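Local atomic coordinates of short chain dehydrogenase/reductase (Acinetobacter baumannii, PDB entry 4IUY), a protein that probably catalyses the nicotinamide-cofactor-dependent oxidation or reduction of an alcohol or carbonyl substrate, as short-chain dehydrogenases/reductases do. Residues Y80-D85 / S97-E102; A113-T118 / V133-K138; K119-Y124 / G174-C179. All coordinates share one frame; numbering follows the deposited sequence. Where two conformers were deposited one is given.

Contact 1. Residues Y80-D85 / S97-E102; sequences YTFALD and SSLEAE
Ser98, Leu99 and Glu102 on one side meet Tyr80 and Phe82 on the other. The contact belongs to a beta-alpha-beta crossover of the Rossmann fold. Strand 79-83 is the outermost strand at one end of the parallel sheet. The chain then runs back through helix 89-101 toward strand 108-111. The short axes of 80-83 and 97-101 are accordingly close to antiparallel, at 156°, and 11.2 Å apart at their closest. Tyr80, Phe82 and Leu99 reach across that distance.

Ser98 comes first and adds little. Its OG lies at the edge of the Phe82 ring, 4.2 Å from CE1.

Leu99 has the largest share on the helix side. It works mainly through one branch, CD2, which serves both rings in different ways. Over Tyr80, Leu99 CD2 sits on a face in a CH-pi contact, 4.2 Å from the ring centroid and 19° off the normal. It is displaced toward the CG and CD1 part of the rim. At Phe82, Leu99 CD2 lies in the ring plane and meets the edge, 4.0 Å from CE2. Both aromatic side chains have CG anti to the carbonyl carbon (chi1 -65° for Tyr80), which extends them toward the helix. Leu99 also reaches Val55 of the neighbouring strand and Ile106, so its buried side chain joins the helix to the sheet. Phe82 is packed further by Met95 of the same helix.

Glu102 closes the contact from the turn after the helix. Its carboxylate approaches the Tyr80 ring at the edge and stands almost perpendicular to it. Glu102 OE1 lies 3.4 Å from Tyr80 CE1. Glu102 OE1 also accepts a weak hydrogen bond from Tyr80 OH, again 3.4 Å long.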
loop_
_atom_site.group_PDB
_atom_site.type_symbol
_atom_site.label_atom_id
_atom_site.label_comp_id
_atom_site.label_asym_id
_atom_site.label_seq_id
_atom_site.Cartn_x
_atom_site.Cartn_y
_atom_site.Cartn_z
ATOM N N TYR D 80 27.542 -23.734 -14.012
ATOM C CA TYR D 80 27.358 -24.917 -13.192
ATOM C C TYR D 80 25.869 -25.262 -13.232
ATOM O O TYR D 80 25.032 -24.385 -13.145
ATOM C CB TYR D 80 27.804 -24.652 -11.762
ATOM C CG TYR D 80 29.282 -24.369 -11.618
ATOM C CD1 TYR D 80 30.179 -25.393 -11.319
ATOM C CD2 TYR D 80 29.791 -23.068 -11.788
ATOM C CE1 TYR D 80 31.546 -25.144 -11.185
ATOM C CE2 TYR D 80 31.168 -22.805 -11.662
ATOM C CZ TYR D 80 32.041 -23.850 -11.351
ATOM O OH TYR D 80 33.410 -23.614 -11.212
ATOM N N THR D 81 25.542 -26.521 -13.487
ATOM C CA THR D 81 24.150 -26.947 -13.450
ATOM C C THR D 81 23.910 -27.907 -12.275
ATOM O O THR D 81 24.793 -28.644 -11.879
ATOM C CB THR D 81 23.723 -27.583 -14.768
ATOM O OG1 THR D 81 24.472 -28.783 -14.990
ATOM C CG2 THR D 81 23.948 -26.611 -15.907
ATOM N N PHE D 82 22.725 -27.835 -11.689
ATOM C CA PHE D 82 22.331 -28.717 -10.601
ATOM C C PHE D 82 20.875 -29.150 -10.730
ATOM O O PHE D 82 19.967 -28.323 -10.845
ATOM C CB PHE D 82 22.514 -28.026 -9.253
ATOM C CG PHE D 82 23.942 -27.760 -8.891
ATOM C CD1 PHE D 82 24.750 -28.791 -8.399
ATOM C CD2 PHE D 82 24.485 -26.485 -9.026
ATOM C CE1 PHE D 82 26.083 -28.554 -8.044
ATOM C CE2 PHE D 82 25.817 -26.237 -8.669
ATOM C CZ PHE D 82 26.620 -27.280 -8.181
ATOM N N ALA D 83 20.655 -30.452 -10.677
ATOM C CA ALA D 83 19.311 -30.994 -10.604
ATOM C C ALA D 83 18.902 -31.088 -9.141
ATOM O O ALA D 83 19.645 -31.643 -8.328
ATOM C CB ALA D 83 19.271 -32.371 -11.241
ATOM N N LEU D 84 17.752 -30.507 -8.803
ATOM C CA LEU D 84 17.210 -30.603 -7.448
ATOM C C LEU D 84 15.749 -30.151 -7.370
ATOM O O LEU D 84 15.258 -29.487 -8.270
ATOM C CB LEU D 84 18.081 -29.791 -6.473
ATOM C CG LEU D 84 18.436 -28.325 -6.780
ATOM C CD1 LEU D 84 17.314 -27.354 -6.471
ATOM C CD2 LEU D 84 19.705 -27.935 -6.039
ATOM N N ASP D 85 15.064 -30.500 -6.284
ATOM C CA ASP D 85 13.764 -29.915 -5.991
ATOM C C ASP D 85 13.995 -28.671 -5.134
ATOM O O ASP D 85 14.688 -28.743 -4.120
ATOM C CB ASP D 85 12.859 -30.892 -5.252
ATOM C CG ASP D 85 11.521 -30.262 -4.869
ATOM O OD1 ASP D 85 11.218 -29.154 -5.363
ATOM O OD2 ASP D 85 10.777 -30.852 -4.057
ATOM N N SER D 97 27.632 -26.318 -0.808
ATOM C CA SER D 97 28.889 -26.929 -0.375
ATOM C C SER D 97 29.773 -27.269 -1.579
ATOM O O SER D 97 30.972 -26.978 -1.593
ATOM C CB SER D 97 28.649 -28.239 0.398
ATOM O OG SER D 97 28.064 -28.038 1.666
ATOM N N SER D 98 29.156 -27.841 -2.607
ATOM C CA SER D 98 29.880 -28.252 -3.804
ATOM C C SER D 98 30.534 -27.042 -4.462
ATOM O O SER D 98 31.696 -27.117 -4.876
ATOM C CB SER D 98 28.952 -28.991 -4.768
ATOM O OG SER D 98 29.617 -29.293 -5.973
ATOM N N LEU D 99 29.803 -25.922 -4.522
ATOM C CA LEU D 99 30.343 -24.681 -5.067
ATOM C C LEU D 99 31.509 -24.151 -4.234
ATOM O O LEU D 99 32.538 -23.742 -4.782
ATOM C CB LEU D 99 29.253 -23.620 -5.196
ATOM C CG LEU D 99 28.204 -23.904 -6.285
ATOM C CD1 LEU D 99 27.011 -22.910 -6.263
ATOM C CD2 LEU D 99 28.879 -23.939 -7.657
ATOM N N GLU D 100 31.352 -24.132 -2.916
ATOM C CA GLU D 100 32.450 -23.722 -2.047
ATOM C C GLU D 100 33.740 -24.511 -2.287
ATOM O O GLU D 100 34.843 -23.948 -2.240
ATOM C CB GLU D 100 32.057 -23.856 -0.582
ATOM C CG GLU D 100 30.921 -22.982 -0.176
ATOM C CD GLU D 100 30.476 -23.227 1.254
ATOM O OE1 GLU D 100 31.224 -23.912 2.003
ATOM O OE2 GLU D 100 29.385 -22.713 1.619
ATOM N N ALA D 101 33.612 -25.815 -2.522
ATOM C CA ALA D 101 34.794 -26.655 -2.693
ATOM C C ALA D 101 35.546 -26.328 -3.982
ATOM O O ALA D 101 36.725 -26.641 -4.109
ATOM C CB ALA D 101 34.423 -28.127 -2.640
ATOM N N GLU D 102 34.863 -25.684 -4.925
ATOM C CA GLU D 102 35.486 -25.243 -6.172
ATOM C C GLU D 102 35.926 -23.785 -6.058
ATOM O O GLU D 102 36.205 -23.137 -7.063
ATOM C CB GLU D 102 34.524 -25.383 -7.354
ATOM C CG GLU D 102 33.901 -26.749 -7.513
ATOM C CD GLU D 102 33.731 -27.139 -8.958
ATOM O OE1 GLU D 102 34.397 -26.524 -9.819
ATOM O OE2 GLU D 102 32.928 -28.055 -9.233
#

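Contact 2. Residues A113-T118 / V133-K138; sequences AGVSDT and VDTNLK
This is a polar loop-to-helix contact made by a side-chain amide: Asn136 grips the backbone of Val115. The loop follows strand 108-111, and Asn136 lies in the first half of helix 126-153. The amide uses both its ends. Asn136 OD1 accepts from Val115 N at 3.0 Å, in the carbonyl plane and on a lone pair. Asn136 ND2 donates to Val115 O at 2.9 Å, with an N-H...O angle of 162°. Val115 O lies close to the amide plane, so the two bonds together fix the rotation of the group. A further bond from ND2 to Ser181 OG adds to this hold. Gly114 passes close by, with CA 3.1 Å from Asn136 OD1.

Ala113 and Gly114 end the NNAG motif of the short-chain dehydrogenases. Asn136 matches the helix asparagine of their catalytic tetrad, a role inferred here from the family. The helix widens at this point. Val133 O accepts from both Leu137 N and Lys138 N, the second bond closing a pi-type turn. A water lies 2.8 Å from Asn136 O and 3.2 Å from Ala113 O and may bridge them, though it has other acceptors within reach.

Beside these bonds, packing is apolar. Val115 CG2 lies 3.8 Å from Thr135 CB, and the two side chains cross nearly at right angles. Thr135 has CG2 anti to its backbone N, which turns that methyl toward Val115 CG2, 3.9 Å away. Its OG1 bonds back to Lys131 O, one turn earlier.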
loop_
_atom_site.group_PDB
_atom_site.type_symbol
_atom_site.label_atom_id
_atom_site.label_comp_id
_atom_site.label_asym_id
_atom_site.label_seq_id
_atom_site.Cartn_x
_atom_site.Cartn_y
_atom_site.Cartn_z
ATOM N N ALA D 113 11.699 -19.590 -9.087
ATOM C CA ALA D 113 10.836 -20.761 -9.140
ATOM C C ALA D 113 9.400 -20.306 -8.861
ATOM O O ALA D 113 9.164 -19.477 -7.990
ATOM C CB ALA D 113 11.296 -21.828 -8.149
ATOM N N GLY D 114 8.451 -20.817 -9.631
ATOM C CA GLY D 114 7.067 -20.389 -9.512
ATOM C C GLY D 114 6.102 -21.308 -10.242
ATOM O O GLY D 114 6.327 -21.630 -11.406
ATOM N N VAL D 115 5.075 -21.795 -9.542
ATOM C CA VAL D 115 4.007 -22.577 -10.169
ATOM C C VAL D 115 2.622 -22.036 -9.841
ATOM O O VAL D 115 2.413 -21.340 -8.843
ATOM C CB VAL D 115 4.027 -24.076 -9.759
ATOM C CG1 VAL D 115 5.292 -24.754 -10.243
ATOM C CG2 VAL D 115 3.851 -24.227 -8.243
ATOM N N SER D 116 1.669 -22.346 -10.700
ATOM C CA SER D 116 0.300 -21.949 -10.434
ATOM C C SER D 116 -0.645 -22.975 -11.041
ATOM O O SER D 116 -0.239 -24.063 -11.439
ATOM C CB SER D 116 0.024 -20.550 -10.976
ATOM O OG SER D 116 -1.212 -20.042 -10.501
ATOM N N ASP D 117 -1.906 -22.598 -11.121
ATOM C CA ASP D 117 -2.960 -23.438 -11.650
ATOM C C ASP D 117 -4.114 -22.477 -11.884
ATOM O O ASP D 117 -3.978 -21.277 -11.674
ATOM C CB ASP D 117 -3.355 -24.521 -10.637
ATOM C CG ASP D 117 -3.971 -25.754 -11.299
ATOM O OD1 ASP D 117 -4.471 -25.658 -12.446
ATOM O OD2 ASP D 117 -3.991 -26.821 -10.652
ATOM N N THR D 118 -5.228 -23.000 -12.356
ATOM C CA THR D 118 -6.447 -22.230 -12.491
ATOM C C THR D 118 -7.577 -23.079 -11.972
ATOM O O THR D 118 -7.909 -24.097 -12.567
ATOM C CB THR D 118 -6.732 -21.848 -13.944
ATOM O OG1 THR D 118 -5.624 -21.098 -14.455
ATOM C CG2 THR D 118 -7.982 -20.992 -14.011
ATOM N N VAL D 133 2.139 -22.941 -2.627
ATOM C CA VAL D 133 2.689 -22.116 -1.566
ATOM C C VAL D 133 4.120 -22.519 -1.178
ATOM O O VAL D 133 4.978 -21.634 -0.986
ATOM C CB VAL D 133 1.738 -22.069 -0.339
ATOM C CG1 VAL D 133 2.339 -21.216 0.750
ATOM C CG2 VAL D 133 0.370 -21.486 -0.750
ATOM N N ASP D 134 4.401 -23.831 -1.117
ATOM C CA ASP D 134 5.765 -24.290 -0.803
ATOM C C ASP D 134 6.765 -23.899 -1.864
ATOM O O ASP D 134 7.868 -23.465 -1.540
ATOM C CB ASP D 134 5.837 -25.801 -0.576
ATOM C CG ASP D 134 5.114 -26.221 0.673
ATOM O OD1 ASP D 134 4.655 -25.320 1.412
ATOM O OD2 ASP D 134 5.008 -27.435 0.914
ATOM N N THR D 135 6.372 -24.048 -3.124
ATOM C CA THR D 135 7.198 -23.649 -4.249
ATOM C C THR D 135 7.357 -22.123 -4.354
ATOM O O THR D 135 8.458 -21.629 -4.589
ATOM C CB THR D 135 6.622 -24.166 -5.577
ATOM O OG1 THR D 135 6.718 -25.594 -5.620
ATOM C CG2 THR D 135 7.386 -23.564 -6.771
ATOM N N ASN D 136 6.267 -21.378 -4.166
ATOM C CA ASN D 136 6.312 -19.931 -4.390
ATOM C C ASN D 136 6.838 -19.119 -3.233
ATOM O O ASN D 136 7.361 -18.017 -3.440
ATOM C CB ASN D 136 4.937 -19.382 -4.801
ATOM C CG ASN D 136 4.484 -19.868 -6.171
ATOM O OD1 ASN D 136 5.292 -20.224 -7.005
ATOM N ND2 ASN D 136 3.183 -19.884 -6.399
ATOM N N LEU D 137 6.734 -19.665 -2.023
ATOM C CA LEU D 137 7.055 -18.895 -0.815
ATOM C C LEU D 137 8.049 -19.634 0.097
ATOM O O LEU D 137 9.082 -19.088 0.485
ATOM C CB LEU D 137 5.789 -18.544 -0.043
ATOM C CG LEU D 137 5.948 -17.863 1.319
ATOM C CD1 LEU D 137 6.711 -16.518 1.228
ATOM C CD2 LEU D 137 4.592 -17.660 1.965
ATOM N N LYS D 138 7.753 -20.882 0.432
ATOM C CA LYS D 138 8.658 -21.598 1.334
ATOM C C LYS D 138 10.035 -21.863 0.728
ATOM O O LYS D 138 11.043 -21.691 1.403
ATOM C CB LYS D 138 8.054 -22.896 1.819
ATOM C CG LYS D 138 8.880 -23.574 2.894
ATOM C CD LYS D 138 8.168 -24.816 3.369
ATOM C CE LYS D 138 9.047 -25.623 4.324
ATOM N NZ LYS D 138 8.421 -26.952 4.639
HETATM O O HOH W 1 7.856 -17.217 -6.060
#

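Contact 3. Residues K119-Y124 / G174-C179; sequences KRFLDY and GVSPYC
Two hydrogen bonds converge on one acceptor, Gly174 O. Lys119 N reaches it at 3.1 Å and Tyr124 OH at 2.7 Å. Both donors arrive from the same face of the carbonyl plane, the hydroxyl tilted 34° out of it. Gly174 CA meets Lys119 O in return, as a CA-H...O contact of 3.0 Å. Gly174 has a positive phi (82°), and the two backbones come close here, with Lys119 CA 4.7 Å from Gly174 CA.

Water extends the polar part. One water donates to Tyr124 OH at 2.9 Å and weakly accepts from Tyr178 N. Another donates to Phe121 O and is also hydrogen-bonded to Ser176 OG, 2.8 Å away.

Ring packing is built on Tyr124, which is held between two aliphatic groups. Pro177 CD lies over the centre of one face in a CH-pi contact, 3.5 Å from the centroid. Lys119 CB covers the opposite face. Tyr124 has CG roughly anti to the carbonyl carbon (chi1 -87°), which brings the ring edge and OH to Gly174.

The second subunit closes over this region. Its Gln145 bonds to the carbonyls of Phe121 and Tyr124, and its Glu195 to Gly174 N.

The contact joins the loop to the start of helix 176-196. That helix carries Tyr178, which fits the tyrosine of the YxxxK active-site motif of short-chain dehydrogenases, and Ser165 beside it probably matches the catalytic serine.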
loop_
_atom_site.group_PDB
_atom_site.type_symbol
_atom_site.label_atom_id
_atom_site.label_comp_id
_atom_site.label_asym_id
_atom_site.label_seq_id
_atom_site.Cartn_x
_atom_site.Cartn_y
_atom_site.Cartn_z
ATOM N N LYS D 119 -8.125 -22.688 -10.833
ATOM C CA LYS D 119 -9.225 -23.410 -10.219
ATOM C C LYS D 119 -10.098 -22.418 -9.505
ATOM O O LYS D 119 -9.609 -21.421 -8.996
ATOM C CB LYS D 119 -8.728 -24.432 -9.189
ATOM C CG LYS D 119 -8.018 -25.637 -9.759
ATOM C CD LYS D 119 -7.860 -26.670 -8.667
ATOM C CE LYS D 119 -7.158 -27.895 -9.171
ATOM N NZ LYS D 119 -7.388 -29.008 -8.209
ATOM N N ARG D 120 -11.386 -22.717 -9.446
ATOM C CA ARG D 120 -12.312 -21.945 -8.649
ATOM C C ARG D 120 -11.812 -21.911 -7.206
ATOM O O ARG D 120 -11.056 -22.800 -6.776
ATOM C CB ARG D 120 -13.703 -22.570 -8.737
ATOM C CG ARG D 120 -14.209 -22.577 -10.167
ATOM C CD ARG D 120 -15.711 -22.755 -10.269
ATOM N NE ARG D 120 -15.925 -24.145 -10.589
ATOM C CZ ARG D 120 -16.179 -24.600 -11.801
ATOM N NH1 ARG D 120 -16.309 -23.765 -12.825
ATOM N NH2 ARG D 120 -16.319 -25.894 -11.976
ATOM N N PHE D 121 -12.188 -20.857 -6.483
ATOM C CA PHE D 121 -11.729 -20.706 -5.116
ATOM C C PHE D 121 -11.962 -21.969 -4.286
ATOM O O PHE D 121 -11.063 -22.422 -3.578
ATOM C CB PHE D 121 -12.355 -19.495 -4.420
ATOM C CG PHE D 121 -11.993 -19.419 -2.964
ATOM C CD1 PHE D 121 -10.758 -18.929 -2.572
ATOM C CD2 PHE D 121 -12.861 -19.908 -1.994
ATOM C CE1 PHE D 121 -10.403 -18.912 -1.248
ATOM C CE2 PHE D 121 -12.519 -19.881 -0.659
ATOM C CZ PHE D 121 -11.286 -19.387 -0.283
ATOM N N LEU D 122 -13.153 -22.549 -4.419
ATOM C CA LEU D 122 -13.550 -23.714 -3.638
ATOM C C LEU D 122 -13.038 -25.071 -4.172
ATOM O O LEU D 122 -13.258 -26.099 -3.527
ATOM C CB LEU D 122 -15.078 -23.759 -3.490
ATOM C CG LEU D 122 -15.744 -22.627 -2.694
ATOM C CD1 LEU D 122 -17.258 -22.753 -2.788
ATOM C CD2 LEU D 122 -15.295 -22.581 -1.229
ATOM N N ASP D 123 -12.411 -25.087 -5.351
ATOM C CA ASP D 123 -11.943 -26.336 -5.947
ATOM C C ASP D 123 -10.490 -26.649 -5.600
ATOM O O ASP D 123 -10.033 -27.775 -5.765
ATOM C CB ASP D 123 -12.080 -26.328 -7.472
ATOM C CG ASP D 123 -13.511 -26.239 -7.934
ATOM O OD1 ASP D 123 -14.424 -26.470 -7.109
ATOM O OD2 ASP D 123 -13.721 -26.000 -9.147
ATOM N N TYR D 124 -9.751 -25.647 -5.146
ATOM C CA TYR D 124 -8.366 -25.860 -4.739
ATOM C C TYR D 124 -8.287 -26.783 -3.508
ATOM O O TYR D 124 -8.983 -26.555 -2.514
ATOM C CB TYR D 124 -7.703 -24.521 -4.416
ATOM C CG TYR D 124 -7.098 -23.800 -5.580
ATOM C CD1 TYR D 124 -5.941 -24.292 -6.193
ATOM C CD2 TYR D 124 -7.659 -22.611 -6.057
ATOM C CE1 TYR D 124 -5.361 -23.633 -7.256
ATOM C CE2 TYR D 124 -7.088 -21.939 -7.125
ATOM C CZ TYR D 124 -5.933 -22.458 -7.721
ATOM O OH TYR D 124 -5.341 -21.824 -8.785
ATOM N N GLY D 174 -9.320 -17.372 -9.897
ATOM C CA GLY D 174 -8.855 -18.728 -10.116
ATOM C C GLY D 174 -7.409 -18.954 -9.695
ATOM O O GLY D 174 -6.811 -19.954 -10.066
ATOM N N VAL D 175 -6.831 -18.013 -8.946
ATOM C CA VAL D 175 -5.405 -18.088 -8.599
ATOM C C VAL D 175 -5.141 -17.746 -7.130
ATOM O O VAL D 175 -4.093 -17.191 -6.783
ATOM C CB VAL D 175 -4.577 -17.165 -9.517
ATOM C CG1 VAL D 175 -4.556 -17.717 -10.938
ATOM C CG2 VAL D 175 -5.160 -15.725 -9.511
ATOM N N SER D 176 -6.091 -18.084 -6.267
ATOM C CA SER D 176 -5.985 -17.715 -4.851
ATOM C C SER D 176 -4.690 -18.163 -4.118
ATOM O O SER D 176 -4.067 -17.351 -3.425
ATOM C CB SER D 176 -7.267 -18.087 -4.081
ATOM O OG SER D 176 -7.818 -19.303 -4.550
ATOM N N PRO D 177 -4.275 -19.436 -4.266
ATOM C CA PRO D 177 -3.040 -19.794 -3.543
ATOM C C PRO D 177 -1.815 -19.039 -4.068
ATOM O O PRO D 177 -0.967 -18.628 -3.270
ATOM C CB PRO D 177 -2.891 -21.309 -3.805
ATOM C CG PRO D 177 -4.287 -21.775 -4.185
ATOM C CD PRO D 177 -4.865 -20.608 -4.947
ATOM N N TYR D 178 -1.766 -18.808 -5.377
ATOM C CA TYR D 178 -0.679 -18.044 -5.991
ATOM C C TYR D 178 -0.634 -16.604 -5.433
ATOM O O TYR D 178 0.433 -16.122 -5.058
ATOM C CB TYR D 178 -0.864 -18.047 -7.503
ATOM C CG TYR D 178 0.212 -17.374 -8.310
ATOM C CD1 TYR D 178 1.307 -18.102 -8.781
ATOM C CD2 TYR D 178 0.115 -16.018 -8.657
ATOM C CE1 TYR D 178 2.271 -17.512 -9.544
ATOM C CE2 TYR D 178 1.084 -15.420 -9.425
ATOM C CZ TYR D 178 2.159 -16.183 -9.877
ATOM O OH TYR D 178 3.139 -15.617 -10.654
ATOM N N CYS D 179 -1.784 -15.928 -5.401
ATOM C CA CYS D 179 -1.881 -14.575 -4.822
ATOM C C CYS D 179 -1.437 -14.543 -3.368
ATOM O O CYS D 179 -0.702 -13.643 -2.966
ATOM C CB CYS D 179 -3.313 -14.019 -4.918
ATOM S SG CYS D 179 -3.766 -13.581 -6.626
HETATM O O HOH W 2 -9.115 -19.177 -6.816
HETATM O O HOH W 3 -8.780 -21.435 -2.970
HETATM O O HOH W 4 -2.922 -20.490 -7.989
#

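How the contacts relate
From the N terminus, contact 1 comes first. It joins edge strand 79-83 to the C-terminal turn of helix 89-101, closing the loop and helix between, before the others open. Strand 108-111 then leads into one long loop, which supplies 113-118 to contact 2 and 119-124 to contact 3. Contact 2 closes on helix 126-153, and contact 3 later on the start of helix 176-196. Their segments alternate, so these two contacts cross. Their centres lie about 12 Å apart, and they touch where Tyr178 packs on Ser116 and Asn136. Contact 1 does not touch contact 2; their nearest atoms are about 6 Å apart. Contacts 2 and 3 tie the loop to both helices facing the second subunit.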